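Local atomic coordinates of Lys-gingipain W83 (Porphyromonas gingivalis, PDB entry 3M1H), a protein that cleaves proteins after lysine as a secreted cysteine protease and possible virulence factor, the chain here being its calcium-binding K3 cleaved adhesin domain. Residues Glu8-Gly13 and Asn169-Val174. Residues are numbered along the deposited sequence; the frame is centred on the assembly and turned at random.
Sequences EDFENG and NLDDVV. With CA (calcium ion), chain F.
Asp171 and the loop carrying Asp9 and Glu11 meet on a calcium ion, an instance of a metal joining the loop after strand 4-8 to a strand some 160 residues further on. Asp171 grips the calcium with both carboxylate oxygens, OD1 and OD2, the latter at 2.4 Å. Asp9 gives its backbone O and Glu11 its OE2, which lies 2.3 Å from the calcium. Asp171 OD1 and Asp9 O can lie 3.0 Å apart because both are ligands of the same cation, which would offset their repulsion. Ser46 and Ile48 complete the protein ligands, and a water adds another oxygen. That water donates to Asp172 OD1 at 2.7 Å, making Asp172, whose OD2 is hydrogen-bonded to His44 ND1, a second-shell residue. Within the loop an Asx turn places Glu11 N on Asp9 OD1, from above the carboxylate plane and almost straight (170°).

Beside the metal, Glu8 N donates to Val173 O (2.9 Å) and Val173 N returns a bond to Glu8 O. Asp172 and Val173 together face Glu8, a G1 beta bulge. Phe10 then packs inward: its edge meets Asp171 OD1 at CD2 and Val173 CG2 at CE2 (3.9 Å), while Glu8 CG, anti to its backbone N (chi1 -173°), lies over the centre of one ring face. Trp18 meets this ring edge-to-face. Within the jelly roll, strand 167-177 runs antiparallel to strands 4-8, 50-53 and 79-87, and Val173 touches Leu81 of the last.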
loop_
_atom_site.group_PDB
_atom_site.type_symbol
_atom_site.label_atom_id
_atom_site.label_comp_id
_atom_site.label_asym_id
_atom_site.label_seq_id
_atom_site.Cartn_x
_atom_site.Cartn_y
_atom_site.Cartn_z
ATOM N N GLU A 8 11.671 3.280 -4.665
ATOM C CA GLU A 8 10.791 4.403 -4.408
ATOM C C GLU A 8 10.575 4.640 -2.913
ATOM O O GLU A 8 10.037 3.770 -2.174
ATOM C CB GLU A 8 9.445 4.183 -5.085
ATOM C CG GLU A 8 8.535 5.389 -4.988
ATOM C CD GLU A 8 9.258 6.669 -5.407
ATOM O OE1 GLU A 8 9.829 6.672 -6.514
ATOM O OE2 GLU A 8 9.236 7.633 -4.623
ATOM N N ASP A 9 10.941 5.846 -2.485
ATOM C CA ASP A 9 10.861 6.253 -1.085
ATOM C C ASP A 9 9.670 7.168 -0.805
ATOM O O ASP A 9 9.462 7.561 0.331
ATOM C CB ASP A 9 12.183 6.897 -0.583
ATOM C CG ASP A 9 12.601 8.117 -1.383
ATOM O OD1 ASP A 9 11.754 8.745 -2.061
ATOM O OD2 ASP A 9 13.830 8.434 -1.292
ATOM N N PHE A 10 8.953 7.548 -1.845
ATOM C CA PHE A 10 7.769 8.426 -1.777
ATOM C C PHE A 10 8.034 9.833 -1.251
ATOM O O PHE A 10 7.086 10.569 -0.986
ATOM C CB PHE A 10 6.593 7.740 -1.035
ATOM C CG PHE A 10 6.181 6.458 -1.705
ATOM C CD1 PHE A 10 5.357 6.483 -2.818
ATOM C CD2 PHE A 10 6.634 5.239 -1.252
ATOM C CE1 PHE A 10 4.984 5.325 -3.499
ATOM C CE2 PHE A 10 6.280 4.075 -1.933
ATOM C CZ PHE A 10 5.459 4.118 -3.047
ATOM N N GLU A 11 9.313 10.233 -1.158
ATOM C CA GLU A 11 9.609 11.516 -0.559
ATOM C C GLU A 11 9.182 12.696 -1.443
ATOM O O GLU A 11 8.994 13.802 -0.924
ATOM C CB GLU A 11 11.076 11.594 -0.169
ATOM C CG GLU A 11 11.456 10.558 0.892
ATOM C CD GLU A 11 10.646 10.667 2.179
ATOM O OE1 GLU A 11 10.453 11.789 2.714
ATOM O OE2 GLU A 11 10.196 9.614 2.716
ATOM N N ASN A 12 8.986 12.447 -2.733
ATOM C CA ASN A 12 8.323 13.407 -3.610
ATOM C C ASN A 12 6.882 13.089 -3.974
ATOM O O ASN A 12 6.360 13.525 -5.008
ATOM C CB ASN A 12 9.186 13.607 -4.853
ATOM C CG ASN A 12 10.538 14.161 -4.486
ATOM O OD1 ASN A 12 10.619 15.247 -3.904
ATOM N ND2 ASN A 12 11.583 13.406 -4.742
ATOM N N GLY A 13 6.210 12.360 -3.088
ATOM C CA GLY A 13 4.840 11.901 -3.356
ATOM C C GLY A 13 4.822 10.647 -4.211
ATOM O O GLY A 13 5.859 10.048 -4.474
ATOM N N ASN A 169 -0.111 1.779 5.580
ATOM C CA ASN A 169 1.007 2.549 5.035
ATOM C C ASN A 169 2.015 1.650 4.331
ATOM O O ASN A 169 2.274 0.528 4.771
ATOM C CB ASN A 169 1.757 3.253 6.138
ATOM C CG ASN A 169 0.941 4.220 6.930
ATOM O OD1 ASN A 169 0.108 4.922 6.396
ATOM N ND2 ASN A 169 1.223 4.304 8.216
ATOM N N LEU A 170 2.603 2.171 3.246
ATOM C CA LEU A 170 3.617 1.497 2.467
ATOM C C LEU A 170 4.796 2.460 2.277
ATOM O O LEU A 170 4.573 3.672 2.121
ATOM C CB LEU A 170 2.996 1.127 1.123
ATOM C CG LEU A 170 3.871 0.570 0.014
ATOM C CD1 LEU A 170 4.418 -0.815 0.359
ATOM C CD2 LEU A 170 3.080 0.556 -1.313
ATOM N N ASP A 171 6.008 1.928 2.276
ATOM C CA ASP A 171 7.196 2.777 2.015
ATOM C C ASP A 171 8.320 1.899 1.487
ATOM O O ASP A 171 8.311 0.668 1.591
ATOM C CB ASP A 171 7.573 3.528 3.292
ATOM C CG ASP A 171 8.375 4.856 3.048
ATOM O OD1 ASP A 171 8.666 5.165 1.897
ATOM O OD2 ASP A 171 8.624 5.567 4.069
ATOM N N ASP A 172 9.327 2.561 0.903
ATOM C CA ASP A 172 10.598 1.921 0.557
ATOM C C ASP A 172 10.402 0.648 -0.301
ATOM O O ASP A 172 10.828 -0.452 0.054
ATOM C CB ASP A 172 11.421 1.689 1.818
ATOM C CG ASP A 172 11.967 2.976 2.420
ATOM O OD1 ASP A 172 12.182 3.950 1.658
ATOM O OD2 ASP A 172 12.233 3.002 3.629
ATOM N N VAL A 173 9.750 0.841 -1.440
ATOM C CA VAL A 173 9.518 -0.222 -2.422
ATOM C C VAL A 173 10.751 -0.370 -3.295
ATOM O O VAL A 173 11.129 0.566 -3.975
ATOM C CB VAL A 173 8.306 0.112 -3.287
ATOM C CG1 VAL A 173 8.097 -0.962 -4.375
ATOM C CG2 VAL A 173 7.033 0.261 -2.436
ATOM N N VAL A 174 11.358 -1.548 -3.288
ATOM C CA VAL A 174 12.569 -1.830 -4.065
ATOM C C VAL A 174 12.352 -3.109 -4.892
ATOM O O VAL A 174 11.856 -4.102 -4.353
ATOM C CB VAL A 174 13.802 -2.015 -3.172
ATOM C CG1 VAL A 174 15.044 -2.215 -4.025
ATOM C CG2 VAL A 174 14.009 -0.789 -2.236
HETATM CA CA CA F . 9.550 7.363 2.715
HETATM O O HOH W 1 11.723 6.408 2.633
#